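Local coordinates for ribulose bisphosphate carboxylase (Pyrococcus horikoshii, PDB 2D69), which probably catalyses the addition of carbon dioxide and water to ribulose 1,5-bisphosphate, giving two molecules of 3-phosphoglycerate in an archaeal AMP degradation pathway, at residues R198-R210 with R237-V249. Numbering follows the deposited sequence.
Sequences RFEERVRKLYRVR and RAEMVANEGGQYV. With SO4 (sulfate ion), chain I.
Two neighbouring outer helices of the catalytic alpha/beta barrel pack here through F199 and Y207 of one and R237, M240, V241 and E244 of the other, their axes 9.8 Å apart and inclined by only 23°. F199, its CG anti to the backbone N (chi1 -171°), sets one ring face against the extended aliphatic chain of R237, whose CG makes a CH-pi contact 3.8 Å from the ring centroid. The guanidinium runs on past F199 CB, nearly parallel to the ring, to a salt bridge with E94 of a third subunit. At the ring edge lie M240 SD, a Met-aromatic contact, and V241 CG2, 3.8 Å from F199 CZ. With alanine instead of F199, R237 is likely to lose the flat surface its chain lies along, and a gap would probably open between the helices. M240 also crosses E200 at about a right angle, its CE 3.7 Å from E200 OE2.

V203 O sits 3.6 Å from E244 CG, and a turn later Y207 CB packs on the same carbon. Y207 OH touches V241 CG1 and lies 2.6 Å from a water that accepts a bond from Y248 N. G245, whose positive phi favours glycine, forms a Schellman motif at the C-terminal end of helix 231-244; at G246 a side chain would crowd Y207 OH and clash with V241 CG1. R210 NH2 donates to G245 O (3.1 Å), meeting the carbonyl from above its plane, and a second water links the same nitrogen to E244 O. The R210 guanidinium lies with one face over Y207 CD2, and its NH1 forms a salt bridge with E222. I225, just after strand 222-224, touches F199, Y207 and V241; helix 167-179 flanks helix 199-217, and helix 258-271 flanks helix 231-244, which leads into barrel strand 248-252.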
ATOM      1  N   ARG A 198     -20.472  22.718   4.121  1.00 13.05           N
ATOM      2  CA  ARG A 198     -19.790  21.456   3.950  1.00 14.17           C
ATOM      3  C   ARG A 198     -18.892  21.169   5.130  1.00 14.20           C
ATOM      4  O   ARG A 198     -18.111  22.039   5.526  1.00 12.80           O
ATOM      5  CB  ARG A 198     -18.933  21.444   2.664  1.00 15.19           C
ATOM      6  CG  ARG A 198     -19.639  20.934   1.446  1.00 19.73           C
ATOM      7  CD  ARG A 198     -18.757  20.750   0.167  1.00 20.56           C
ATOM      8  NE  ARG A 198     -17.831  19.607   0.177  1.00 20.45           N
ATOM      9  CZ  ARG A 198     -16.507  19.697   0.341  1.00 22.17           C
ATOM     10  NH1 ARG A 198     -15.935  20.873   0.503  1.00 20.07           N
ATOM     11  NH2 ARG A 198     -15.751  18.615   0.299  1.00 22.68           N
ATOM     12  N   PHE A 199     -18.953  19.928   5.614  1.00 13.91           N
ATOM     13  CA  PHE A 199     -18.244  19.526   6.797  1.00 14.46           C
ATOM     14  C   PHE A 199     -16.780  19.936   6.738  1.00 13.95           C
ATOM     15  O   PHE A 199     -16.260  20.610   7.663  1.00 12.36           O
ATOM     16  CB  PHE A 199     -18.355  17.996   7.066  1.00 14.57           C
ATOM     17  CG  PHE A 199     -17.793  17.628   8.397  1.00 13.78           C
ATOM     18  CD1 PHE A 199     -16.398  17.390   8.564  1.00 15.67           C
ATOM     19  CD2 PHE A 199     -18.605  17.671   9.524  1.00 11.11           C
ATOM     20  CE1 PHE A 199     -15.855  17.146   9.834  1.00 13.09           C
ATOM     21  CE2 PHE A 199     -18.069  17.381  10.777  1.00 13.86           C
ATOM     22  CZ  PHE A 199     -16.679  17.171  10.950  1.00 10.66           C
ATOM     23  N   GLU A 200     -16.096  19.604   5.652  1.00 15.37           N
ATOM     24  CA  GLU A 200     -14.641  19.938   5.632  1.00 17.02           C
ATOM     25  C   GLU A 200     -14.309  21.412   5.596  1.00 15.71           C
ATOM     26  O   GLU A 200     -13.205  21.901   6.091  1.00 14.35           O
ATOM     27  CB  GLU A 200     -13.901  19.187   4.505  1.00 19.24           C
ATOM     28  CG  GLU A 200     -12.362  19.221   4.780  1.00 24.95           C
ATOM     29  CD  GLU A 200     -11.544  18.225   3.966  1.00 31.44           C
ATOM     30  OE1 GLU A 200     -10.337  18.058   4.287  1.00 34.73           O
ATOM     31  OE2 GLU A 200     -12.105  17.624   3.012  1.00 36.19           O
ATOM     32  N   GLU A 201     -15.207  22.168   4.979  1.00 13.99           N
ATOM     33  CA  GLU A 201     -15.084  23.638   4.970  1.00 14.60           C
ATOM     34  C   GLU A 201     -15.350  24.189   6.367  1.00 14.00           C
ATOM     35  O   GLU A 201     -14.647  25.052   6.837  1.00 12.58           O
ATOM     36  CB  GLU A 201     -16.024  24.247   3.936  1.00 15.11           C
ATOM     37  CG  GLU A 201     -15.663  23.881   2.495  1.00 17.07           C
ATOM     38  CD  GLU A 201     -16.663  24.405   1.450  1.00 17.31           C
ATOM     39  OE1 GLU A 201     -16.628  23.828   0.315  1.00 15.38           O
ATOM     40  OE2 GLU A 201     -17.450  25.379   1.750  1.00 14.65           O
ATOM     41  N   ARG A 202     -16.337  23.634   7.058  1.00 13.30           N
ATOM     42  CA  ARG A 202     -16.602  24.025   8.437  1.00 13.93           C
ATOM     43  C   ARG A 202     -15.407  23.711   9.358  1.00 15.19           C
ATOM     44  O   ARG A 202     -14.964  24.602  10.104  1.00 14.43           O
ATOM     45  CB  ARG A 202     -17.842  23.331   8.963  1.00 13.56           C
ATOM     46  CG  ARG A 202     -18.333  23.928  10.262  1.00 12.51           C
ATOM     47  CD  ARG A 202     -19.751  23.551  10.541  1.00 12.20           C
ATOM     48  NE  ARG A 202     -19.931  22.222  11.122  1.00 10.14           N
ATOM     49  CZ  ARG A 202     -20.532  21.217  10.492  1.00 12.06           C
ATOM     50  NH1 ARG A 202     -20.895  21.335   9.220  1.00 11.45           N
ATOM     51  NH2 ARG A 202     -20.783  20.112  11.157  1.00 12.73           N
ATOM     52  N   VAL A 203     -14.824  22.506   9.269  1.00 15.53           N
ATOM     53  CA  VAL A 203     -13.636  22.233  10.105  1.00 16.76           C
ATOM     54  C   VAL A 203     -12.489  23.163   9.847  1.00 16.25           C
ATOM     55  O   VAL A 203     -11.859  23.675  10.777  1.00 16.05           O
ATOM     56  CB  VAL A 203     -13.103  20.745  10.133  1.00 19.00           C
ATOM     57  CG1 VAL A 203     -14.171  19.738   9.890  1.00 18.03           C
ATOM     58  CG2 VAL A 203     -11.964  20.518   9.215  1.00 23.70           C
ATOM     59  N   ARG A 204     -12.151  23.389   8.594  1.00 16.50           N
ATOM     60  CA  ARG A 204     -11.054  24.334   8.308  1.00 16.73           C
ATOM     61  C   ARG A 204     -11.305  25.674   8.930  1.00 16.14           C
ATOM     62  O   ARG A 204     -10.395  26.278   9.561  1.00 16.46           O
ATOM     63  CB  ARG A 204     -10.865  24.492   6.823  1.00 16.57           C
ATOM     64  CG  ARG A 204     -10.342  23.226   6.159  1.00 21.04           C
ATOM     65  CD  ARG A 204     -10.293  23.386   4.658  1.00 22.75           C
ATOM     66  NE  ARG A 204     -10.088  22.173   3.925  1.00 24.62           N
ATOM     67  CZ  ARG A 204     -10.734  21.854   2.795  1.00 28.59           C
ATOM     68  NH1 ARG A 204     -11.723  22.619   2.279  1.00 26.87           N
ATOM     69  NH2 ARG A 204     -10.416  20.714   2.207  1.00 30.76           N
ATOM     70  N   LYS A 205     -12.517  26.196   8.776  1.00 13.39           N
ATOM     71  CA  LYS A 205     -12.757  27.552   9.291  1.00 14.29           C
ATOM     72  C   LYS A 205     -12.859  27.626  10.801  1.00 13.75           C
ATOM     73  O   LYS A 205     -12.242  28.469  11.420  1.00 14.19           O
ATOM     74  CB  LYS A 205     -14.002  28.170   8.643  1.00 14.79           C
ATOM     75  CG  LYS A 205     -14.375  29.594   9.050  1.00 16.33           C
ATOM     76  CD  LYS A 205     -13.320  30.612   8.645  1.00 17.14           C
ATOM     77  CE  LYS A 205     -13.766  32.008   9.043  1.00 20.12           C
ATOM     78  NZ  LYS A 205     -12.773  33.079   8.588  1.00 21.02           N
ATOM     79  N   LEU A 206     -13.641  26.749  11.406  1.00 14.00           N
ATOM     80  CA  LEU A 206     -14.008  26.933  12.813  1.00 14.26           C
ATOM     81  C   LEU A 206     -12.859  26.711  13.774  1.00 13.41           C
ATOM     82  O   LEU A 206     -12.804  27.336  14.834  1.00 13.28           O
ATOM     83  CB  LEU A 206     -15.177  26.037  13.184  1.00 13.87           C
ATOM     84  CG  LEU A 206     -16.567  26.625  12.985  1.00 16.55           C
ATOM     85  CD1 LEU A 206     -16.837  27.634  14.043  1.00 15.92           C
ATOM     86  CD2 LEU A 206     -16.705  27.237  11.561  1.00 20.15           C
ATOM     87  N   TYR A 207     -11.927  25.853  13.403  1.00 14.61           N
ATOM     88  CA  TYR A 207     -10.769  25.579  14.259  1.00 14.18           C
ATOM     89  C   TYR A 207      -9.785  26.728  14.197  1.00 15.84           C
ATOM     90  O   TYR A 207      -9.044  26.969  15.149  1.00 16.56           O
ATOM     91  CB  TYR A 207     -10.147  24.189  13.939  1.00 14.08           C
ATOM     92  CG  TYR A 207     -11.032  23.066  14.485  1.00 11.31           C
ATOM     93  CD1 TYR A 207     -11.937  22.384  13.679  1.00 14.48           C
ATOM     94  CD2 TYR A 207     -11.034  22.751  15.875  1.00 11.22           C
ATOM     95  CE1 TYR A 207     -12.739  21.450  14.203  1.00 10.67           C
ATOM     96  CE2 TYR A 207     -11.844  21.810  16.396  1.00 13.01           C
ATOM     97  CZ  TYR A 207     -12.722  21.166  15.571  1.00  8.67           C
ATOM     98  OH  TYR A 207     -13.582  20.194  16.017  1.00 17.07           O
ATOM     99  N   ARG A 208      -9.752  27.441  13.080  1.00 17.56           N
ATOM    100  CA  ARG A 208      -8.992  28.692  13.019  1.00 18.53           C
ATOM    101  C   ARG A 208      -9.571  29.768  13.955  1.00 16.74           C
ATOM    102  O   ARG A 208      -8.848  30.427  14.695  1.00 14.69           O
ATOM    103  CB  ARG A 208      -8.917  29.237  11.587  1.00 20.18           C
ATOM    104  CG  ARG A 208      -8.190  28.283  10.627  1.00 28.44           C
ATOM    105  CD  ARG A 208      -8.079  28.785   9.170  1.00 36.26           C
ATOM    106  NE  ARG A 208      -7.241  29.983   9.130  1.00 41.06           N
ATOM    107  CZ  ARG A 208      -7.681  31.247   9.093  1.00 48.16           C
ATOM    108  NH1 ARG A 208      -8.991  31.533   9.064  1.00 48.75           N
ATOM    109  NH2 ARG A 208      -6.783  32.251   9.074  1.00 49.97           N
ATOM    110  N   VAL A 209     -10.879  29.910  13.943  1.00 15.50           N
ATOM    111  CA  VAL A 209     -11.556  30.821  14.858  1.00 14.42           C
ATOM    112  C   VAL A 209     -11.294  30.376  16.301  1.00 15.58           C
ATOM    113  O   VAL A 209     -10.968  31.205  17.174  1.00 14.18           O
ATOM    114  CB  VAL A 209     -13.080  30.792  14.630  1.00 14.39           C
ATOM    115  CG1 VAL A 209     -13.858  31.622  15.711  1.00 12.93           C
ATOM    116  CG2 VAL A 209     -13.451  31.250  13.224  1.00 15.59           C
ATOM    117  N   ARG A 210     -11.440  29.065  16.542  1.00 14.50           N
ATOM    118  CA  ARG A 210     -11.191  28.467  17.827  1.00 15.67           C
ATOM    119  C   ARG A 210      -9.816  28.873  18.326  1.00 15.87           C
ATOM    120  O   ARG A 210      -9.677  29.386  19.452  1.00 16.52           O
ATOM    121  CB  ARG A 210     -11.268  26.928  17.723  1.00 16.30           C
ATOM    122  CG  ARG A 210     -11.258  26.183  19.021  1.00 17.61           C
ATOM    123  CD  ARG A 210      -9.893  26.037  19.637  1.00 17.29           C
ATOM    124  NE  ARG A 210      -9.026  25.090  18.947  1.00 16.27           N
ATOM    125  CZ  ARG A 210      -9.032  23.769  19.093  1.00 14.87           C
ATOM    126  NH1 ARG A 210      -9.895  23.137  19.887  1.00 16.26           N
ATOM    127  NH2 ARG A 210      -8.131  23.044  18.418  1.00 14.89           N
ATOM    128  N   ARG A 237     -14.562  12.022   8.770  1.00 12.96           N
ATOM    129  CA  ARG A 237     -14.808  13.329   9.387  1.00 13.07           C
ATOM    130  C   ARG A 237     -14.032  13.436  10.727  1.00 12.93           C
ATOM    131  O   ARG A 237     -13.416  14.464  11.023  1.00 12.81           O
ATOM    132  CB  ARG A 237     -16.307  13.567   9.545  1.00 12.60           C
ATOM    133  CG  ARG A 237     -16.992  13.946   8.228  1.00 11.54           C
ATOM    134  CD  ARG A 237     -18.542  14.114   8.295  1.00 12.54           C
ATOM    135  NE  ARG A 237     -18.980  14.333   6.934  1.00 12.32           N
ATOM    136  CZ  ARG A 237     -20.229  14.375   6.469  1.00 15.23           C
ATOM    137  NH1 ARG A 237     -20.398  14.502   5.157  1.00 14.34           N
ATOM    138  NH2 ARG A 237     -21.273  14.232   7.256  1.00 14.24           N
ATOM    139  N   ALA A 238     -14.003  12.338  11.489  1.00 13.26           N
ATOM    140  CA  ALA A 238     -13.162  12.255  12.711  1.00 14.39           C
ATOM    141  C   ALA A 238     -11.718  12.510  12.373  1.00 14.31           C
ATOM    142  O   ALA A 238     -11.040  13.329  13.036  1.00 15.08           O
ATOM    143  CB  ALA A 238     -13.365  10.902  13.442  1.00 14.06           C
ATOM    144  N   GLU A 239     -11.233  11.926  11.275  1.00 14.20           N
ATOM    145  CA  GLU A 239      -9.822  12.180  10.888  1.00 15.13           C
ATOM    146  C   GLU A 239      -9.578  13.642  10.546  1.00 13.84           C
ATOM    147  O   GLU A 239      -8.516  14.264  10.904  1.00 13.14           O
ATOM    148  CB  GLU A 239      -9.432  11.287   9.669  1.00 15.94           C
ATOM    149  CG  GLU A 239      -9.382   9.791   9.977  1.00 20.79           C
ATOM    150  CD  GLU A 239      -9.146   8.896   8.747  1.00 23.86           C
ATOM    151  OE1 GLU A 239      -9.415   9.328   7.615  1.00 27.48           O
ATOM    152  OE2 GLU A 239      -8.698   7.753   8.906  1.00 31.40           O
ATOM    153  N   MET A 240     -10.535  14.262   9.882  1.00 12.47           N
ATOM    154  CA  MET A 240     -10.422  15.707   9.572  1.00 14.13           C
ATOM    155  C   MET A 240     -10.397  16.591  10.820  1.00 13.34           C
ATOM    156  O   MET A 240      -9.610  17.541  10.909  1.00 14.15           O
ATOM    157  CB  MET A 240     -11.515  16.189   8.640  1.00 13.43           C
ATOM    158  CG  MET A 240     -11.503  15.589   7.231  1.00 17.43           C
ATOM    159  SD  MET A 240     -13.193  15.958   6.594  1.00 19.84           S
ATOM    160  CE  MET A 240     -13.316  14.825   5.135  1.00 19.56           C
ATOM    161  N   VAL A 241     -11.200  16.222  11.815  1.00 12.70           N
ATOM    162  CA  VAL A 241     -11.246  16.975  13.066  1.00 13.45           C
ATOM    163  C   VAL A 241      -9.871  16.885  13.749  1.00 12.38           C
ATOM    164  O   VAL A 241      -9.246  17.917  14.041  1.00 16.13           O
ATOM    165  CB  VAL A 241     -12.450  16.462  13.966  1.00 12.56           C
ATOM    166  CG1 VAL A 241     -12.370  17.115  15.399  1.00 12.61           C
ATOM    167  CG2 VAL A 241     -13.765  16.823  13.323  1.00 12.53           C
ATOM    168  N   ALA A 242      -9.338  15.671  13.914  1.00 14.05           N
ATOM    169  CA  ALA A 242      -8.043  15.424  14.609  1.00 14.38           C
ATOM    170  C   ALA A 242      -6.927  16.156  13.878  1.00 15.04           C
ATOM    171  O   ALA A 242      -6.045  16.797  14.479  1.00 15.33           O
ATOM    172  CB  ALA A 242      -7.742  13.954  14.661  1.00 15.99           C
ATOM    173  N   ASN A 243      -6.995  16.099  12.557  1.00 15.15           N
ATOM    174  CA  ASN A 243      -6.033  16.773  11.718  1.00 16.76           C
ATOM    175  C   ASN A 243      -5.989  18.253  11.884  1.00 14.96           C
ATOM    176  O   ASN A 243      -4.942  18.868  11.760  1.00 15.72           O
ATOM    177  CB  ASN A 243      -6.340  16.494  10.254  1.00 18.10           C
ATOM    178  CG  ASN A 243      -5.207  15.937   9.610  1.00 25.77           C
ATOM    179  OD1 ASN A 243      -5.055  14.673   9.632  1.00 36.45           O
ATOM    180  ND2 ASN A 243      -4.265  16.823   9.148  1.00 22.49           N
ATOM    181  N   GLU A 244      -7.133  18.829  12.178  1.00 14.67           N
ATOM    182  CA  GLU A 244      -7.227  20.253  12.407  1.00 15.57           C
ATOM    183  C   GLU A 244      -6.886  20.669  13.839  1.00 15.49           C
ATOM    184  O   GLU A 244      -6.831  21.855  14.122  1.00 15.99           O
ATOM    185  CB  GLU A 244      -8.607  20.763  11.950  1.00 15.90           C
ATOM    186  CG  GLU A 244      -8.609  22.152  11.324  1.00 19.63           C
ATOM    187  CD  GLU A 244      -7.842  22.261  10.011  1.00 21.33           C
ATOM    188  OE1 GLU A 244      -7.764  21.297   9.257  1.00 21.73           O
ATOM    189  OE2 GLU A 244      -7.318  23.339   9.728  1.00 28.79           O
ATOM    190  N   GLY A 245      -6.618  19.718  14.726  1.00 14.57           N
ATOM    191  CA  GLY A 245      -6.317  20.039  16.110  1.00 15.12           C
ATOM    192  C   GLY A 245      -7.456  19.776  17.080  1.00 15.41           C
ATOM    193  O   GLY A 245      -7.328  20.085  18.244  1.00 17.29           O
ATOM    194  N   GLY A 246      -8.573  19.250  16.632  1.00 14.02           N
ATOM    195  CA  GLY A 246      -9.689  19.031  17.532  1.00 14.33           C
ATOM    196  C   GLY A 246      -9.484  17.866  18.461  1.00 14.17           C
ATOM    197  O   GLY A 246      -8.807  16.881  18.108  1.00 14.06           O
ATOM    198  N   GLN A 247     -10.093  17.941  19.643  1.00 14.19           N
ATOM    199  CA  GLN A 247     -10.059  16.835  20.594  1.00 14.36           C
ATOM    200  C   GLN A 247     -11.397  16.237  20.925  1.00 13.49           C
ATOM    201  O   GLN A 247     -11.470  15.401  21.817  1.00 13.56           O
ATOM    202  CB  GLN A 247      -9.323  17.219  21.894  1.00 14.60           C
ATOM    203  CG  GLN A 247      -7.894  17.706  21.649  1.00 15.84           C
ATOM    204  CD  GLN A 247      -7.055  18.042  22.921  1.00 19.59           C
ATOM    205  OE1 GLN A 247      -7.038  19.201  23.359  1.00 18.69           O
ATOM    206  NE2 GLN A 247      -6.299  17.055  23.442  1.00 13.80           N
ATOM    207  N   TYR A 248     -12.458  16.651  20.232  1.00 13.83           N
ATOM    208  CA  TYR A 248     -13.813  16.122  20.432  1.00 13.11           C
ATOM    209  C   TYR A 248     -14.564  15.864  19.115  1.00 12.58           C
ATOM    210  O   TYR A 248     -14.443  16.602  18.165  1.00 13.45           O
ATOM    211  CB  TYR A 248     -14.648  17.182  21.160  1.00 12.55           C
ATOM    212  CG  TYR A 248     -14.767  17.265  22.680  1.00 12.39           C
ATOM    213  CD1 TYR A 248     -14.252  18.388  23.391  1.00 11.66           C
ATOM    214  CD2 TYR A 248     -15.503  16.366  23.381  1.00 12.52           C
ATOM    215  CE1 TYR A 248     -14.515  18.559  24.742  1.00 12.65           C
ATOM    216  CE2 TYR A 248     -15.722  16.505  24.748  1.00 13.62           C
ATOM    217  CZ  TYR A 248     -15.235  17.611  25.419  1.00 11.52           C
ATOM    218  OH  TYR A 248     -15.514  17.747  26.742  1.00 13.43           O
ATOM    219  N   VAL A 249     -15.345  14.795  19.078  1.00 12.35           N
ATOM    220  CA  VAL A 249     -16.392  14.620  18.081  1.00 12.53           C
ATOM    221  C   VAL A 249     -17.673  14.295  18.800  1.00 13.77           C
ATOM    222  O   VAL A 249     -17.664  13.674  19.877  1.00 14.20           O
ATOM    223  CB  VAL A 249     -16.023  13.516  17.049  1.00 11.94           C
ATOM    224  CG1 VAL A 249     -14.762  13.890  16.352  1.00 12.84           C
ATOM    225  CG2 VAL A 249     -15.802  12.149  17.710  1.00  9.68           C
TER
HETATM  226  S   SO4 I1005     -10.535  33.691  12.031  1.00131.79           S
HETATM  227  O1  SO4 I1005      -9.659  34.837  11.818  1.00132.46           O
HETATM  228  O2  SO4 I1005     -11.482  34.003  13.100  1.00131.75           O
HETATM  229  O3  SO4 I1005     -11.230  33.374  10.785  1.00131.55           O
HETATM  230  O4  SO4 I1005      -9.716  32.551  12.425  1.00132.73           O
HETATM  231  O   HOH W   1     -12.904  18.935  18.157  1.00 20.93           O
HETATM  232  O   HOH W   2      -6.486  23.762  16.109  1.00 25.95           O